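Local coordinates for protein peptide chain release factor subunit 1 (Aeropyrum pernix, PDB 3AGK) that probably directs the termination of translation, acting as a class 1 release factor that responds to all three stop codons, at residues A[79-84]-A[108-113]; A[165-170]-A[203-208]; A[262-267]-A[349-354]; A[302-307]-A[329-334]. All blocks are in the same frame, centred on the assembly; numbering follows the deposited sequence.

Interaction 1 (A[79-84]-A[108-113])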
# COMPACT_ATOMS: atom_id res chain seq x y z
N MET A 79 -23.78 10.24 -17.65
CA MET A 79 -24.36 11.41 -18.31
C MET A 79 -25.47 12.05 -17.49
O MET A 79 -25.53 13.28 -17.39
CB MET A 79 -24.90 11.09 -19.70
CG MET A 79 -23.80 10.76 -20.73
SD MET A 79 -24.43 10.42 -22.40
CE MET A 79 -23.81 8.76 -22.64
N ASP A 80 -26.35 11.22 -16.93
CA ASP A 80 -27.41 11.69 -16.02
C ASP A 80 -26.81 12.51 -14.90
O ASP A 80 -27.27 13.61 -14.59
CB ASP A 80 -28.13 10.50 -15.39
CG ASP A 80 -29.17 9.91 -16.30
OD1 ASP A 80 -29.64 10.63 -17.20
OD2 ASP A 80 -29.52 8.72 -16.11
N ARG A 81 -25.78 11.95 -14.28
CA ARG A 81 -25.10 12.56 -13.16
C ARG A 81 -24.54 13.93 -13.55
O ARG A 81 -24.67 14.90 -12.80
CB ARG A 81 -23.99 11.62 -12.69
CG ARG A 81 -24.03 11.20 -11.22
CD ARG A 81 -25.43 10.87 -10.73
NE ARG A 81 -26.09 9.87 -11.55
CZ ARG A 81 -26.41 8.64 -11.14
NH1 ARG A 81 -26.12 8.26 -9.90
NH2 ARG A 81 -27.02 7.81 -11.96
N LEU A 82 -23.94 14.02 -14.73
CA LEU A 82 -23.26 15.25 -15.14
C LEU A 82 -24.26 16.34 -15.51
O LEU A 82 -23.99 17.52 -15.35
CB LEU A 82 -22.31 15.01 -16.32
CG LEU A 82 -21.08 14.13 -16.10
CD1 LEU A 82 -20.23 14.09 -17.36
CD2 LEU A 82 -20.27 14.62 -14.93
N GLN A 83 -25.41 15.93 -16.03
CA GLN A 83 -26.40 16.92 -16.40
C GLN A 83 -27.10 17.48 -15.16
O GLN A 83 -27.95 18.35 -15.26
CB GLN A 83 -27.36 16.38 -17.46
CG GLN A 83 -26.62 16.16 -18.80
CD GLN A 83 -27.52 15.81 -19.97
OE1 GLN A 83 -27.94 14.66 -20.13
NE2 GLN A 83 -27.78 16.80 -20.83
N MET A 84 -26.69 16.99 -13.99
CA MET A 84 -27.16 17.54 -12.71
C MET A 84 -26.35 18.75 -12.29
O MET A 84 -26.74 19.47 -11.38
CB MET A 84 -27.04 16.51 -11.59
CG MET A 84 -28.26 15.66 -11.36
SD MET A 84 -27.87 14.34 -10.18
CE MET A 84 -29.28 13.27 -10.46
N CYS A 108 -23.83 4.41 -9.09
CA CYS A 108 -23.02 5.45 -9.70
C CYS A 108 -22.39 6.34 -8.64
O CYS A 108 -23.03 7.28 -8.17
CB CYS A 108 -23.87 6.30 -10.63
SG CYS A 108 -22.95 7.08 -11.99
N PHE A 109 -21.15 6.06 -8.25
CA PHE A 109 -20.48 6.88 -7.24
C PHE A 109 -20.05 8.19 -7.88
O PHE A 109 -19.51 8.20 -8.99
CB PHE A 109 -19.27 6.15 -6.64
CG PHE A 109 -19.60 4.79 -6.09
CD1 PHE A 109 -19.67 3.69 -6.93
CD2 PHE A 109 -19.83 4.61 -4.73
CE1 PHE A 109 -19.98 2.43 -6.43
CE2 PHE A 109 -20.14 3.35 -4.22
CZ PHE A 109 -20.21 2.26 -5.08
N MET A 110 -20.31 9.31 -7.22
CA MET A 110 -19.85 10.59 -7.73
C MET A 110 -19.37 11.48 -6.61
O MET A 110 -20.06 11.64 -5.62
CB MET A 110 -20.92 11.32 -8.54
CG MET A 110 -20.35 12.56 -9.22
SD MET A 110 -21.50 13.54 -10.21
CE MET A 110 -22.83 13.82 -9.06
N PHE A 111 -18.19 12.08 -6.74
CA PHE A 111 -17.71 13.00 -5.71
C PHE A 111 -16.61 13.92 -6.19
O PHE A 111 -16.09 13.79 -7.32
CB PHE A 111 -17.23 12.23 -4.49
CG PHE A 111 -16.11 11.28 -4.78
CD1 PHE A 111 -14.79 11.65 -4.55
CD2 PHE A 111 -16.37 10.02 -5.29
CE1 PHE A 111 -13.75 10.78 -4.82
CE2 PHE A 111 -15.33 9.14 -5.57
CZ PHE A 111 -14.02 9.52 -5.33
N SER A 112 -16.26 14.88 -5.33
CA SER A 112 -15.07 15.67 -5.56
C SER A 112 -14.01 15.22 -4.55
O SER A 112 -14.31 15.02 -3.38
CB SER A 112 -15.37 17.17 -5.47
OG SER A 112 -14.23 17.94 -5.81
N PRO A 113 -12.77 15.03 -5.00
CA PRO A 113 -11.71 14.50 -4.12
C PRO A 113 -11.07 15.60 -3.26
O PRO A 113 -11.15 16.77 -3.63
CB PRO A 113 -10.70 13.94 -5.12
CG PRO A 113 -10.86 14.80 -6.34
CD PRO A 113 -12.32 15.16 -6.40
O HOH W 1 -24.76 9.15 -7.79

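Interaction 2 (A[165-170]-A[203-208])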
# COMPACT_ATOMS: atom_id res chain seq x y z
N VAL A 165 7.91 -7.97 -0.87
CA VAL A 165 8.92 -8.20 -1.88
C VAL A 165 8.36 -7.70 -3.20
O VAL A 165 7.26 -8.10 -3.58
CB VAL A 165 9.25 -9.69 -1.99
CG1 VAL A 165 10.05 -9.97 -3.27
CG2 VAL A 165 10.02 -10.16 -0.78
N LEU A 166 9.08 -6.82 -3.89
CA LEU A 166 8.65 -6.33 -5.20
C LEU A 166 9.26 -7.17 -6.31
O LEU A 166 8.61 -7.45 -7.31
CB LEU A 166 9.03 -4.86 -5.42
CG LEU A 166 8.30 -3.86 -4.52
CD1 LEU A 166 8.65 -2.42 -4.89
CD2 LEU A 166 6.78 -4.09 -4.58
N LYS A 167 10.51 -7.58 -6.12
CA LYS A 167 11.26 -8.30 -7.13
C LYS A 167 12.46 -8.99 -6.48
O LYS A 167 13.10 -8.43 -5.58
CB LYS A 167 11.75 -7.34 -8.20
CG LYS A 167 12.43 -8.01 -9.39
CD LYS A 167 11.41 -8.48 -10.40
CE LYS A 167 12.04 -9.38 -11.45
NZ LYS A 167 11.21 -9.45 -12.68
N GLU A 168 12.74 -10.20 -6.95
CA GLU A 168 13.97 -10.91 -6.64
C GLU A 168 14.74 -11.16 -7.95
O GLU A 168 14.13 -11.38 -8.99
CB GLU A 168 13.69 -12.22 -5.89
CG GLU A 168 13.02 -11.98 -4.52
CD GLU A 168 13.08 -13.19 -3.60
OE1 GLU A 168 14.18 -13.49 -3.08
OE2 GLU A 168 12.03 -13.82 -3.38
N LEU A 169 16.07 -11.11 -7.89
CA LEU A 169 16.90 -11.23 -9.08
C LEU A 169 18.06 -12.12 -8.76
O LEU A 169 18.53 -12.14 -7.62
CB LEU A 169 17.46 -9.87 -9.52
CG LEU A 169 16.52 -8.76 -10.01
CD1 LEU A 169 16.08 -7.89 -8.86
CD2 LEU A 169 17.24 -7.91 -11.03
N GLU A 170 18.51 -12.85 -9.78
CA GLU A 170 19.69 -13.71 -9.70
C GLU A 170 20.62 -13.44 -10.88
O GLU A 170 20.17 -13.07 -11.97
CB GLU A 170 19.29 -15.19 -9.80
CG GLU A 170 18.17 -15.63 -8.91
CD GLU A 170 18.35 -17.07 -8.49
OE1 GLU A 170 17.90 -17.98 -9.23
OE2 GLU A 170 18.95 -17.30 -7.42
N GLY A 203 20.24 -2.29 -10.49
CA GLY A 203 20.05 -0.85 -10.55
C GLY A 203 18.86 -0.43 -11.38
O GLY A 203 18.03 0.37 -10.94
N GLU A 204 18.78 -0.97 -12.60
CA GLU A 204 17.64 -0.71 -13.48
C GLU A 204 16.31 -1.20 -12.92
O GLU A 204 15.31 -0.48 -12.96
CB GLU A 204 17.88 -1.36 -14.85
CG GLU A 204 18.79 -0.55 -15.74
CD GLU A 204 19.17 -1.32 -17.00
OE1 GLU A 204 18.50 -2.34 -17.29
OE2 GLU A 204 20.14 -0.91 -17.68
N GLU A 205 16.30 -2.43 -12.43
CA GLU A 205 15.11 -2.99 -11.82
C GLU A 205 14.64 -2.10 -10.64
O GLU A 205 13.48 -1.69 -10.59
CB GLU A 205 15.41 -4.40 -11.33
CG GLU A 205 14.17 -5.18 -11.03
CD GLU A 205 13.28 -5.31 -12.25
OE1 GLU A 205 12.30 -4.53 -12.35
OE2 GLU A 205 13.58 -6.17 -13.10
N ALA A 206 15.55 -1.78 -9.72
CA ALA A 206 15.23 -0.93 -8.57
C ALA A 206 14.66 0.41 -9.03
O ALA A 206 13.61 0.84 -8.57
CB ALA A 206 16.46 -0.72 -7.70
N SER A 207 15.37 1.05 -9.95
CA SER A 207 14.94 2.34 -10.49
C SER A 207 13.55 2.32 -11.14
O SER A 207 12.74 3.24 -10.94
CB SER A 207 15.99 2.91 -11.45
OG SER A 207 17.22 3.16 -10.77
N ASN A 208 13.27 1.29 -11.94
CA ASN A 208 11.94 1.17 -12.54
C ASN A 208 10.84 1.04 -11.49
O ASN A 208 9.73 1.56 -11.67
CB ASN A 208 11.88 -0.03 -13.49
CG ASN A 208 12.66 0.21 -14.77
OD1 ASN A 208 12.97 -0.74 -15.48
ND2 ASN A 208 12.99 1.47 -15.07

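Interaction 3 (A[262-267]-A[349-354])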
# COMPACT_ATOMS: atom_id res chain seq x y z
N GLY A 262 15.20 -11.29 4.54
CA GLY A 262 16.26 -10.29 4.54
C GLY A 262 15.71 -8.88 4.64
O GLY A 262 16.33 -8.00 5.24
N LEU A 263 14.55 -8.65 4.01
CA LEU A 263 13.88 -7.35 4.04
C LEU A 263 13.51 -6.96 5.47
O LEU A 263 13.73 -5.82 5.90
CB LEU A 263 12.60 -7.40 3.20
CG LEU A 263 12.73 -7.40 1.68
CD1 LEU A 263 11.35 -7.45 1.03
CD2 LEU A 263 13.51 -6.16 1.23
N LYS A 264 12.95 -7.93 6.19
CA LYS A 264 12.61 -7.73 7.60
C LYS A 264 13.86 -7.36 8.38
O LYS A 264 13.86 -6.38 9.13
CB LYS A 264 11.97 -8.98 8.20
CG LYS A 264 11.62 -8.86 9.71
CD LYS A 264 10.90 -10.12 10.18
CE LYS A 264 10.33 -9.98 11.56
NZ LYS A 264 9.39 -11.11 11.85
N GLU A 265 14.92 -8.15 8.20
CA GLU A 265 16.17 -7.90 8.92
C GLU A 265 16.73 -6.49 8.66
O GLU A 265 17.17 -5.81 9.59
CB GLU A 265 17.23 -8.96 8.60
CG GLU A 265 18.57 -8.64 9.29
CD GLU A 265 19.58 -9.79 9.29
OE1 GLU A 265 19.58 -10.60 8.33
OE2 GLU A 265 20.38 -9.85 10.25
N ALA A 266 16.68 -6.04 7.41
CA ALA A 266 17.18 -4.72 7.07
C ALA A 266 16.36 -3.61 7.74
O ALA A 266 16.90 -2.61 8.22
CB ALA A 266 17.19 -4.53 5.59
N VAL A 267 15.04 -3.79 7.73
CA VAL A 267 14.15 -2.83 8.36
C VAL A 267 14.36 -2.79 9.89
O VAL A 267 14.45 -1.72 10.49
CB VAL A 267 12.67 -3.11 7.97
CG1 VAL A 267 11.72 -2.21 8.75
CG2 VAL A 267 12.49 -2.90 6.45
N LEU A 349 2.58 -9.84 8.36
CA LEU A 349 3.54 -10.05 9.42
C LEU A 349 3.84 -11.55 9.54
O LEU A 349 2.94 -12.39 9.40
CB LEU A 349 2.99 -9.47 10.72
CG LEU A 349 3.96 -8.85 11.72
CD1 LEU A 349 4.80 -9.93 12.32
CD2 LEU A 349 4.83 -7.76 11.07
N ALA A 350 5.10 -11.89 9.78
CA ALA A 350 5.51 -13.29 9.75
C ALA A 350 4.66 -14.19 10.67
O ALA A 350 4.21 -15.26 10.26
CB ALA A 350 6.98 -13.42 10.10
N GLU A 351 4.45 -13.74 11.91
CA GLU A 351 3.69 -14.51 12.88
C GLU A 351 2.20 -14.25 12.77
O GLU A 351 1.43 -14.77 13.57
CB GLU A 351 4.13 -14.18 14.31
CG GLU A 351 5.62 -14.34 14.58
CD GLU A 351 6.43 -13.16 14.07
OE1 GLU A 351 7.58 -12.98 14.54
OE2 GLU A 351 5.93 -12.41 13.21
N ALA A 352 1.79 -13.45 11.79
CA ALA A 352 0.39 -13.03 11.74
C ALA A 352 -0.58 -14.21 11.71
O ALA A 352 -1.55 -14.24 12.48
CB ALA A 352 0.11 -12.10 10.59
N GLU A 353 -0.32 -15.18 10.84
CA GLU A 353 -1.24 -16.30 10.71
C GLU A 353 -1.27 -17.18 11.96
O GLU A 353 -2.31 -17.70 12.35
CB GLU A 353 -0.90 -17.14 9.47
CG GLU A 353 0.19 -18.16 9.68
CD GLU A 353 0.20 -19.22 8.59
OE1 GLU A 353 1.31 -19.58 8.11
OE2 GLU A 353 -0.89 -19.69 8.19
N TRP A 354 -0.11 -17.36 12.59
CA TRP A 354 -0.02 -18.09 13.83
C TRP A 354 -0.83 -17.39 14.93
O TRP A 354 -1.61 -18.02 15.65
CB TRP A 354 1.44 -18.21 14.24
CG TRP A 354 1.60 -18.56 15.67
CD1 TRP A 354 1.50 -19.81 16.22
CD2 TRP A 354 1.84 -17.66 16.76
NE1 TRP A 354 1.68 -19.74 17.58
CE2 TRP A 354 1.89 -18.43 17.94
CE3 TRP A 354 2.03 -16.28 16.84
CZ2 TRP A 354 2.12 -17.86 19.19
CZ3 TRP A 354 2.27 -15.72 18.07
CH2 TRP A 354 2.31 -16.51 19.24

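Interaction 4 (A[302-307]-A[329-334])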
# COMPACT_ATOMS: atom_id res chain seq x y z
N TYR A 302 -5.51 -13.07 26.92
CA TYR A 302 -6.17 -13.38 25.66
C TYR A 302 -7.51 -13.99 25.97
O TYR A 302 -7.78 -14.35 27.12
CB TYR A 302 -5.32 -14.31 24.78
CG TYR A 302 -4.66 -15.45 25.52
CD1 TYR A 302 -5.29 -16.69 25.64
CD2 TYR A 302 -3.39 -15.30 26.08
CE1 TYR A 302 -4.69 -17.74 26.33
CE2 TYR A 302 -2.77 -16.34 26.76
CZ TYR A 302 -3.42 -17.56 26.88
OH TYR A 302 -2.79 -18.58 27.56
N GLY A 303 -8.35 -14.12 24.94
CA GLY A 303 -9.74 -14.51 25.13
C GLY A 303 -10.50 -13.22 25.33
O GLY A 303 -10.10 -12.39 26.15
N GLU A 304 -11.58 -13.03 24.58
CA GLU A 304 -12.33 -11.77 24.61
C GLU A 304 -12.72 -11.31 26.02
O GLU A 304 -12.53 -10.14 26.37
CB GLU A 304 -13.55 -11.86 23.70
CG GLU A 304 -13.18 -11.70 22.24
CD GLU A 304 -14.29 -12.12 21.29
OE1 GLU A 304 -15.47 -12.13 21.71
OE2 GLU A 304 -13.97 -12.44 20.12
N LYS A 305 -13.27 -12.22 26.81
CA LYS A 305 -13.70 -11.90 28.16
C LYS A 305 -12.51 -11.39 28.96
O LYS A 305 -12.57 -10.33 29.57
CB LYS A 305 -14.35 -13.11 28.85
CG LYS A 305 -15.61 -13.62 28.16
CD LYS A 305 -15.39 -14.97 27.43
CE LYS A 305 -14.60 -14.81 26.12
NZ LYS A 305 -13.46 -15.78 26.02
N ASP A 306 -11.40 -12.14 28.92
CA ASP A 306 -10.19 -11.74 29.64
C ASP A 306 -9.66 -10.40 29.17
O ASP A 306 -9.34 -9.53 29.99
CB ASP A 306 -9.10 -12.80 29.51
CG ASP A 306 -9.41 -14.07 30.28
OD1 ASP A 306 -8.50 -14.89 30.48
OD2 ASP A 306 -10.58 -14.22 30.68
N VAL A 307 -9.57 -10.22 27.85
CA VAL A 307 -9.05 -8.98 27.28
C VAL A 307 -9.92 -7.81 27.73
O VAL A 307 -9.41 -6.79 28.18
CB VAL A 307 -8.94 -9.01 25.73
CG1 VAL A 307 -8.53 -7.65 25.20
CG2 VAL A 307 -7.94 -10.08 25.28
N GLU A 329 -12.12 -2.25 15.06
CA GLU A 329 -12.21 -0.88 15.52
C GLU A 329 -12.81 -0.79 16.91
O GLU A 329 -12.47 0.10 17.69
CB GLU A 329 -12.99 -0.02 14.53
CG GLU A 329 -12.67 1.47 14.64
CD GLU A 329 -11.21 1.78 14.34
OE1 GLU A 329 -10.55 0.98 13.63
OE2 GLU A 329 -10.71 2.83 14.80
N GLU A 330 -13.69 -1.74 17.23
CA GLU A 330 -14.29 -1.78 18.55
C GLU A 330 -13.21 -1.92 19.61
O GLU A 330 -13.18 -1.15 20.57
CB GLU A 330 -15.29 -2.92 18.66
CG GLU A 330 -16.56 -2.66 17.88
CD GLU A 330 -17.55 -3.79 17.99
OE1 GLU A 330 -18.34 -3.98 17.04
OE2 GLU A 330 -17.52 -4.50 19.02
N TRP A 331 -12.33 -2.89 19.43
CA TRP A 331 -11.19 -3.04 20.32
C TRP A 331 -10.28 -1.81 20.35
O TRP A 331 -9.68 -1.50 21.38
CB TRP A 331 -10.40 -4.30 19.98
CG TRP A 331 -11.20 -5.52 20.25
CD1 TRP A 331 -11.85 -6.29 19.35
CD2 TRP A 331 -11.45 -6.08 21.54
NE1 TRP A 331 -12.49 -7.33 19.98
CE2 TRP A 331 -12.26 -7.22 21.33
CE3 TRP A 331 -11.07 -5.75 22.84
CZ2 TRP A 331 -12.70 -8.02 22.38
CZ3 TRP A 331 -11.50 -6.54 23.88
CH2 TRP A 331 -12.31 -7.67 23.65
N VAL A 332 -10.18 -1.09 19.23
CA VAL A 332 -9.42 0.15 19.18
C VAL A 332 -10.04 1.20 20.10
O VAL A 332 -9.35 1.82 20.92
CB VAL A 332 -9.32 0.71 17.76
CG1 VAL A 332 -8.79 2.13 17.79
CG2 VAL A 332 -8.41 -0.17 16.91
N GLU A 333 -11.34 1.42 19.96
CA GLU A 333 -12.05 2.34 20.83
C GLU A 333 -11.81 1.94 22.29
O GLU A 333 -11.38 2.76 23.10
CB GLU A 333 -13.54 2.32 20.52
CG GLU A 333 -14.43 3.08 21.52
CD GLU A 333 -14.33 4.59 21.38
OE1 GLU A 333 -13.49 5.08 20.59
OE2 GLU A 333 -15.10 5.30 22.07
N LYS A 334 -12.09 0.68 22.60
CA LYS A 334 -11.91 0.17 23.95
C LYS A 334 -10.48 0.41 24.45
O LYS A 334 -10.27 0.65 25.64
CB LYS A 334 -12.28 -1.32 24.01
CG LYS A 334 -13.68 -1.63 23.45
CD LYS A 334 -14.01 -3.14 23.43
CE LYS A 334 -15.23 -3.46 22.57
NZ LYS A 334 -15.43 -4.93 22.40

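Interaction 1 (A[79-84]-A[108-113])
The last turn of helix 65-82 lies beside strand 107-111, and the backbones come closest at Arg81 and Met110, whose CA atoms are 7.8 Å apart. Arg81 bridges this gap with a curled side chain: its first torsion is off the staggered positions (chi1 -124°), and turns of 42° and 55° at the next two bonds fold the guanidinium back toward Cys108. The second methylene of the chain rests on Met110, Arg81 CG lying 3.6 Å from Met110 SD. Met110 CE is just as close to that carbon, because the methionine bends at its last bond and wraps sulfur and methyl round it. Further out, the flat guanidinium lies over Cys108, whose SG stands 3.9 Å above the centre of the plane, while Arg81 NH1 approaches Cys108 CB to 3.1 Å, a tight fit. Strand 107-111 is an outermost strand of the four-stranded antiparallel sheet of domain 1, and the sulfur under the guanidinium belongs to the disulfide that ties Cys108 to Cys97 on the adjoining strand 93-98. No direct hydrogen bond joins the two segments. A water in the guanidinium plane instead accepts from Arg81 NH1 at 2.7 Å and donates to Cys108 O at 2.6 Å. Replacing Arg81 with an alanine would probably leave the disulfide sulfur without its flat cover and this water without its donor on the helix. Leu95 of strand 93-98 touches both Arg81 and Met110, whereas Phe109 leaves the strand on the far side from the helix, and its ring meets that of Trp27.

Interaction 2 (A[165-170]-A[203-208])
Glu205 lays its aliphatic stem against Lys167 and Leu169, two residues of strand 162-170 whose CB atoms point toward helix 188-215. Its CG stands anti to the backbone N (chi1 -164°), and a bend at the next bond turns the carboxylate toward the lysine. The closest approach joins two methylenes, Lys167 CG and Glu205 CG, 3.7 Å apart. Lys167 is itself bent once, at chi2 (84°), and runs nearly straight from there, crossing the glutamate at about a right angle; Lys167 CE passes 3.9 Å from Glu205 OE2. The ammonium ends 4.1 Å from the same oxygen, too far for a salt bridge, although the opposite charges probably attract each other. Leu169 straddles the root of the glutamate: its CD1 is 4.0 Å from Glu205 CG, and its CD2 equally far from Glu205 CB. In the same stretch of helix, Ser207 OG and Ser207 N both bond to Gly203 O, from opposite faces of its carbonyl plane. Leu166 and Lys167 form a classic beta bulge opposite Ile155 of strand 152-159, and Ile155 also touches Glu205 and Leu169. Within domain 2, helix 188-215 thus packs across this outermost strand and its neighbour, with Leu209 meeting Leu166 and Lys167, and Phe198 meeting Leu169.

Interaction 3 (A[262-267]-A[349-354])
Lys264 is stretched out along its whole length, beginning with CG anti to the backbone N (chi1 178°), and this carries its ammonium from helix 259-269 across to the turn at Ala350 and Glu351. Glu351 behaves differently: CG lies beside its own backbone N, and a bend at the next bond (chi2 79°) swings the carboxylate back to meet the lysine. The two chains cross at about a right angle. Lys264 NZ ends 3.7 Å from Glu351 OE1, a long salt bridge rather than a hydrogen bond, and 3.8 Å from the methyl Ala350 CB, which it meets at its tip. The reach is wide, since the nearest backbones, at Lys264 and Ala350, keep their CA atoms 9.3 Å apart. The two segments bury 83 Å² between them. Leu349 to Ala352 make a type I beta turn, closed by a 2.9 Å bond from Ala352 N to Leu349 O, and the turn leads straight into helix 352-359. In the modular architecture of release factor 1 the contact joins two parts of the molecule: Lys264 belongs to domain 2, and the turn to domain 3. Helix 277-294 touches both segments, Tyr279 and Val283 on Lys264 and Phe289 on Trp354, while the carbonyl Glu351 O lies in the plane of the Trp354 ring at its edge. Behind Lys264 the helix is seated on its own domain: Leu263 and Val267 pack on Ile145 and Leu163, and Glu265 OE1 takes a hydrogen bond from Ala256 N.

Interaction 4 (A[302-307]-A[329-334])
Trp331 drives its indole from helix 328-335 toward Val307 and the first turn of helix 304-312. From CB, which points at that helix, the ring leaves with CG beside the backbone N (chi1 -66°). Along the six-membered ring, CE3 comes within 4.0 Å of Val307 CG1 and CZ3 presses to 3.4 Å of the same methyl. At the far end, Trp331 CH2 meets Glu304 O, 3.7 Å away at the ring edge and near its plane, while CZ2 lies 3.7 Å from Glu304 CG. In the five-membered ring, beyond CZ2 on the same edge, NE1 is hydrogen-bonded to Asp327 OD2. The two helices lie against the mixed sheet of domain 3, and helix 328-335 is the crossover of a beta-alpha-beta unit linking parallel strands 316-322 and 341-345. Leu319 and Leu362 of the sheet touch both Val307 and Trp331. Lys334 sets NZ 4.0 Å above one indole face, over its centre, and also makes a long salt bridge with Glu330. An alanine in place of Trp331 would probably open a gap between the helices and leave Asp327 without its indole donor. Gly303 N-caps helix 304-312, and the Glu304 carboxylate, turned 53° from the indole, pairs with Arg325.

Overall arrangement
The four contacts follow the three-domain layout of release factor 1. Interaction 1 stands apart in domain 1, which reads the stop codon in relatives, with its centre at least 40 Å from the centre of each of the others. Interaction 2 lies in domain 2, as does the 262-267 side of interaction 3; their centres are about 20 Å apart, and Val165 CG2 packs on Leu263 CD1 at 3.5 Å. The unmodelled loop with the GGQ motif, associated with peptide release in this family, links the strand and helix of interaction 2. Interaction 3 passes to domain 3, where interaction 4 lies about 9 Å away between nearest atoms; its segments fall in sequence between those of interaction 3.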